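Long-range contacts in uncharacterized protein (Bacteroides caccae, PDB 3NO2), which is of unknown function but folds as a six-bladed beta-propeller, with a family resemblance to Mal s 1 allergenic protein: residues Q126-N131 and T166-A171; L179-D184 and F213-L218. One frame throughout, in Å; residues are numbered along the deposited sequence. Where two conformers were deposited one is given.

Contact 1: residues Q126-N131 and T166-A171; sequences QFRQIN and TPFSSA
The touching parts, R128-N131 and F168-A171, run in nearly the same direction, 21° apart end to end, with Q129 and S169 facing each other at a CA-CA distance of 4.7 Å. A single direct backbone bond joins them: Q129 N donates to F168 O at 2.9 Å, with 158° at the hydrogen. Beside it, the F168 ring meets the side chains of R128 and Q129, obliquely in both cases. R128 CB lies 3.6 Å from F168 CD1, while the Q129 amide passes the CE2 corner, its plane turned 39° from that of the ring. R128 NH2 also binds a citrate, probably from the crystallisation liquor. Beyond the ring, the Q129 chain runs extended to OE1, which accepts from S169 OG at 2.7 Å; NE2 of the same amide donates to N40 O and Q217 OE1, so both ends of this buried group are held. At the other end N131 ND2 reaches S170 O at 3.0 Å from above the carbonyl plane. Two waters fill out the polar pairing: one bridges R128 N and P167 O, the other Q129 O and S170 OG. With three direct hydrogen bonds and two water bridges, the contact joins successive blades of the six-bladed propeller near the centre of the chain: the loop leading into strand 131-132 meets the start of strand 169-172, the first strands of successive sheets.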
loop_
_atom_site.group_PDB
_atom_site.type_symbol
_atom_site.label_atom_id
_atom_site.label_comp_id
_atom_site.label_asym_id
_atom_site.label_seq_id
_atom_site.Cartn_x
_atom_site.Cartn_y
_atom_site.Cartn_z
ATOM N N GLN A 126 0.011 -13.500 -4.820
ATOM C CA GLN A 126 -0.627 -12.638 -5.818
ATOM C C GLN A 126 -0.274 -11.176 -5.554
ATOM O O GLN A 126 0.858 -10.756 -5.798
ATOM C CB GLN A 126 -2.131 -12.900 -5.911
ATOM C CG GLN A 126 -2.430 -14.334 -6.399
ATOM C CD GLN A 126 -3.901 -14.684 -6.386
ATOM O OE1 GLN A 126 -4.761 -13.831 -6.160
ATOM N NE2 GLN A 126 -4.213 -15.971 -6.608
ATOM N N PHE A 127 -1.201 -10.375 -5.029
ATOM C CA PHE A 127 -0.990 -8.941 -4.917
ATOM C C PHE A 127 -1.134 -8.454 -3.493
ATOM O O PHE A 127 -1.618 -9.143 -2.574
ATOM C CB PHE A 127 -1.944 -8.177 -5.825
ATOM C CG PHE A 127 -3.399 -8.500 -5.605
ATOM C CD1 PHE A 127 -4.132 -7.912 -4.579
ATOM C CD2 PHE A 127 -4.027 -9.451 -6.408
ATOM C CE1 PHE A 127 -5.502 -8.225 -4.426
ATOM C CE2 PHE A 127 -5.368 -9.730 -6.245
ATOM C CZ PHE A 127 -6.064 -9.115 -5.265
ATOM N N ARG A 128 -0.715 -7.191 -3.300
ATOM C CA ARG A 128 -0.991 -6.446 -2.085
ATOM C C ARG A 128 -1.899 -5.272 -2.451
ATOM O O ARG A 128 -3.136 -5.397 -2.275
ATOM C CB ARG A 128 0.289 -6.061 -1.356
ATOM C CG ARG A 128 1.060 -7.279 -0.881
ATOM C CD ARG A 128 0.344 -8.048 0.228
ATOM N NE ARG A 128 1.094 -9.245 0.633
ATOM C CZ ARG A 128 1.048 -10.423 0.057
ATOM N NH1 ARG A 128 0.238 -10.662 -0.946
ATOM N NH2 ARG A 128 1.900 -11.368 0.457
ATOM N N GLN A 129 -1.386 -4.163 -2.993
ATOM C CA GLN A 129 -2.183 -2.958 -3.217
ATOM C C GLN A 129 -2.472 -2.733 -4.708
ATOM O O GLN A 129 -1.628 -2.237 -5.451
ATOM C CB GLN A 129 -1.449 -1.726 -2.678
ATOM C CG GLN A 129 -1.044 -1.826 -1.223
ATOM C CD GLN A 129 -0.723 -0.455 -0.615
ATOM O OE1 GLN A 129 -0.456 0.523 -1.325
ATOM N NE2 GLN A 129 -0.717 -0.367 0.714
ATOM N N ILE A 130 -3.671 -3.079 -5.123
ATOM C CA ILE A 130 -4.209 -2.750 -6.426
ATOM C C ILE A 130 -4.576 -1.262 -6.447
ATOM O O ILE A 130 -4.876 -0.673 -5.415
ATOM C CB ILE A 130 -5.411 -3.652 -6.726
ATOM C CG1 ILE A 130 -4.948 -5.099 -6.907
ATOM C CG2 ILE A 130 -6.201 -3.165 -7.955
ATOM C CD1 ILE A 130 -6.086 -6.136 -7.169
ATOM N N ASN A 131 -4.500 -0.645 -7.610
ATOM C CA ASN A 131 -4.863 0.747 -7.821
ATOM C C ASN A 131 -5.716 0.843 -9.109
ATOM O O ASN A 131 -5.874 -0.118 -9.835
ATOM C CB ASN A 131 -3.590 1.626 -7.867
ATOM C CG ASN A 131 -3.839 3.046 -7.419
ATOM O OD1 ASN A 131 -4.975 3.507 -7.312
ATOM N ND2 ASN A 131 -2.754 3.719 -7.068
ATOM N N THR A 166 9.185 -8.301 -5.890
ATOM C CA THR A 166 7.847 -8.642 -5.461
ATOM C C THR A 166 7.016 -7.362 -5.422
ATOM O O THR A 166 6.835 -6.726 -4.364
ATOM C CB THR A 166 7.867 -9.375 -4.098
ATOM O OG1 THR A 166 8.748 -8.716 -3.165
ATOM C CG2 THR A 166 8.354 -10.808 -4.287
ATOM N N PRO A 167 6.476 -6.987 -6.590
ATOM C CA PRO A 167 5.765 -5.699 -6.689
ATOM C C PRO A 167 4.588 -5.613 -5.704
ATOM O O PRO A 167 3.770 -6.528 -5.615
ATOM C CB PRO A 167 5.307 -5.659 -8.122
ATOM C CG PRO A 167 6.409 -6.475 -8.847
ATOM C CD PRO A 167 6.778 -7.567 -7.907
ATOM N N PHE A 168 4.534 -4.499 -4.967
ATOM C CA PHE A 168 3.663 -4.315 -3.810
ATOM C C PHE A 168 2.522 -3.320 -4.008
ATOM O O PHE A 168 1.445 -3.500 -3.417
ATOM C CB PHE A 168 4.546 -3.914 -2.610
ATOM C CG PHE A 168 3.775 -3.623 -1.346
ATOM C CD1 PHE A 168 3.479 -4.633 -0.446
ATOM C CD2 PHE A 168 3.321 -2.357 -1.050
ATOM C CE1 PHE A 168 2.742 -4.394 0.715
ATOM C CE2 PHE A 168 2.582 -2.132 0.091
ATOM C CZ PHE A 168 2.276 -3.150 0.946
ATOM N N SER A 169 2.731 -2.263 -4.793
ATOM C CA SER A 169 1.780 -1.180 -4.897
ATOM C C SER A 169 2.140 -0.299 -6.067
ATOM O O SER A 169 3.274 -0.435 -6.624
ATOM C CB SER A 169 1.785 -0.378 -3.602
ATOM O OG SER A 169 0.815 0.674 -3.650
ATOM N N SER A 170 1.243 0.595 -6.442
ATOM C CA SER A 170 1.538 1.654 -7.402
ATOM C C SER A 170 0.966 2.959 -6.855
ATOM O O SER A 170 0.004 2.954 -6.095
ATOM C CB SER A 170 0.934 1.326 -8.765
ATOM O OG SER A 170 -0.457 1.318 -8.776
ATOM N N ALA A 171 1.539 4.055 -7.301
ATOM C CA ALA A 171 1.033 5.387 -6.941
ATOM C C ALA A 171 1.303 6.337 -8.102
ATOM O O ALA A 171 2.289 6.219 -8.812
ATOM C CB ALA A 171 1.718 5.949 -5.674
HETATM O O HOH W 1 1.000 -6.219 -5.252
HETATM O O HOH W 2 -1.278 -1.126 -8.016
#

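Contact 2: residues L179-D184 and F213-L218; sequences LVACGD and FFVAQL
The ring of F214 lies against G183, whose CA sits over the centre of one face, 3.5 Å from the centroid and 7° off the ring normal, a CH-pi contact. It belongs to the junction between successive blades of the six-bladed propeller, where strand 178-181 and the turn after it meet strand 214-220, the first strand of the next four-stranded sheet. F214 CG is anti to its backbone N, and the ring lies under G183 CA. At the ring's edge, close to its plane, D184 OD1 approaches CD2 at 3.5 Å, with the carboxylate turned 82° from the ring. In the conformer given, OD1 is hydrogen-bonded to H234 ND1 and OD2 to T166 OG1, while W231 packs edge-to-face with F214.

The same glycine forms a single antiparallel bridge with V215, a hydrogen-bonded pair. V215 N donates to G183 O at 2.9 Å, coming from above the carbonyl plane, and G183 N returns a bond to V215 O, lying in that carbonyl's plane on a lone pair. The bridge does not extend along the strands: 179-181 and 214-218 run at 139° to each other, and their axes approach no closer than 6.9 Å, so side chains take over. Both leucines and A181 direct their CB atoms into this interval. L218 CD1 touches L179 CB at 3.8 Å, and its CG meets the methyl of A181, which also lies near V215 CG1. Packing is tight at this methyl, since A181 CB comes within 3.1 Å of the carbonyl oxygen A216 O.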
loop_
_atom_site.group_PDB
_atom_site.type_symbol
_atom_site.label_atom_id
_atom_site.label_comp_id
_atom_site.label_asym_id
_atom_site.label_seq_id
_atom_site.Cartn_x
_atom_site.Cartn_y
_atom_site.Cartn_z
ATOM N N LEU A 179 4.541 5.211 -10.059
ATOM C CA LEU A 179 5.654 4.584 -9.374
ATOM C C LEU A 179 5.199 3.206 -8.928
ATOM O O LEU A 179 4.073 3.079 -8.418
ATOM C CB LEU A 179 6.086 5.345 -8.150
ATOM C CG LEU A 179 6.570 6.777 -8.360
ATOM C CD1 LEU A 179 6.996 7.422 -7.013
ATOM C CD2 LEU A 179 7.762 6.790 -9.296
ATOM N N VAL A 180 6.000 2.185 -9.121
ATOM C CA VAL A 180 5.679 0.825 -8.636
ATOM C C VAL A 180 6.754 0.396 -7.643
ATOM O O VAL A 180 7.953 0.350 -7.961
ATOM C CB VAL A 180 5.557 -0.181 -9.771
ATOM C CG1 VAL A 180 5.179 -1.578 -9.239
ATOM C CG2 VAL A 180 4.522 0.312 -10.828
ATOM N N ALA A 181 6.308 0.110 -6.411
ATOM C CA ALA A 181 7.136 -0.392 -5.349
ATOM C C ALA A 181 7.484 -1.850 -5.643
ATOM O O ALA A 181 6.572 -2.658 -5.862
ATOM C CB ALA A 181 6.399 -0.323 -4.021
ATOM N N CYS A 182 8.765 -2.198 -5.650
ATOM C CA CYS A 182 9.149 -3.574 -6.051
ATOM C C CYS A 182 9.552 -4.502 -4.907
ATOM O O CYS A 182 10.177 -5.526 -5.117
ATOM C CB CYS A 182 10.165 -3.540 -7.191
ATOM S SG CYS A 182 9.515 -2.872 -8.727
ATOM N N GLY A 183 9.114 -4.195 -3.689
ATOM C CA GLY A 183 9.210 -5.141 -2.604
ATOM C C GLY A 183 10.641 -5.565 -2.320
ATOM O O GLY A 183 11.498 -4.742 -2.038
ATOM N N ASP A 184 10.898 -6.868 -2.447
ATOM C CA ASP A 184 12.211 -7.436 -2.186
ATOM C C ASP A 184 13.310 -7.009 -3.178
ATOM O O ASP A 184 14.505 -7.235 -2.901
ATOM C CB ASP A 184 12.167 -8.979 -2.117
ATOM C CG ASP A 184 11.327 -9.492 -0.984
ATOM O OD1 ASP A 184 11.630 -9.246 0.125
ATOM O OD2 ASP A 184 10.229 -10.093 -1.208
ATOM N N PHE A 213 15.034 -1.989 2.290
ATOM C CA PHE A 213 14.753 -3.409 2.542
ATOM C C PHE A 213 13.609 -3.832 1.610
ATOM O O PHE A 213 13.816 -3.844 0.400
ATOM C CB PHE A 213 14.486 -3.588 4.031
ATOM C CG PHE A 213 15.730 -3.393 4.861
ATOM C CD1 PHE A 213 16.567 -4.473 5.102
ATOM C CD2 PHE A 213 16.147 -2.172 5.276
ATOM C CE1 PHE A 213 17.772 -4.303 5.830
ATOM C CE2 PHE A 213 17.328 -2.022 5.992
ATOM C CZ PHE A 213 18.114 -3.062 6.258
ATOM N N PHE A 214 12.404 -4.099 2.127
ATOM C CA PHE A 214 11.271 -4.392 1.240
ATOM C C PHE A 214 10.600 -3.066 0.978
ATOM O O PHE A 214 10.070 -2.432 1.901
ATOM C CB PHE A 214 10.325 -5.375 1.948
ATOM C CG PHE A 214 9.093 -5.753 1.173
ATOM C CD1 PHE A 214 8.035 -4.875 1.077
ATOM C CD2 PHE A 214 9.010 -6.989 0.552
ATOM C CE1 PHE A 214 6.911 -5.222 0.355
ATOM C CE2 PHE A 214 7.883 -7.347 -0.141
ATOM C CZ PHE A 214 6.839 -6.489 -0.269
ATOM N N VAL A 215 10.598 -2.635 -0.265
ATOM C CA VAL A 215 10.012 -1.342 -0.657
ATOM C C VAL A 215 8.502 -1.576 -0.772
ATOM O O VAL A 215 8.020 -2.218 -1.721
ATOM C CB VAL A 215 10.617 -0.736 -1.904
ATOM C CG1 VAL A 215 9.893 0.562 -2.293
ATOM C CG2 VAL A 215 12.107 -0.509 -1.698
ATOM N N ALA A 216 7.779 -1.122 0.254
ATOM C CA ALA A 216 6.316 -1.278 0.409
ATOM C C ALA A 216 5.658 0.022 -0.111
ATOM O O ALA A 216 6.087 0.600 -1.119
ATOM C CB ALA A 216 5.945 -1.701 1.821
ATOM N N GLN A 217 4.628 0.541 0.539
ATOM C CA GLN A 217 3.882 1.619 -0.085
ATOM C C GLN A 217 4.738 2.864 -0.287
ATOM O O GLN A 217 5.509 3.287 0.607
ATOM C CB GLN A 217 2.640 1.983 0.733
ATOM C CG GLN A 217 1.656 2.880 -0.014
ATOM C CD GLN A 217 0.348 3.074 0.717
ATOM O OE1 GLN A 217 0.092 2.403 1.728
ATOM N NE2 GLN A 217 -0.525 3.934 0.181
ATOM N N LEU A 218 4.510 3.487 -1.436
ATOM C CA LEU A 218 5.061 4.785 -1.820
ATOM C C LEU A 218 3.928 5.792 -1.832
ATOM O O LEU A 218 2.862 5.502 -2.409
ATOM C CB LEU A 218 5.664 4.665 -3.219
ATOM C CG LEU A 218 6.706 3.550 -3.425
ATOM C CD1 LEU A 218 7.070 3.494 -4.938
ATOM C CD2 LEU A 218 7.932 3.772 -2.572
#

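How the contacts relate
From the N terminus, contact 1 comes first: 126-131 leads into strand 131-132, the chain builds the rest of that four-stranded sheet, and 166-171 closes the loop as the next sheet begins. Contact 2 opens only afterwards, at 179-184, and closes at 213-218 where a further sheet starts; the two loops are therefore in series and neither nest nor cross. Strands 169-172 and 178-181 are antiparallel neighbours in one sheet, so this blade is tied to its predecessor by contact 1 and to its successor by contact 2. The contact centres are about 9 Å apart, and F168 CE2 packs on Q217 N at 3.4 Å.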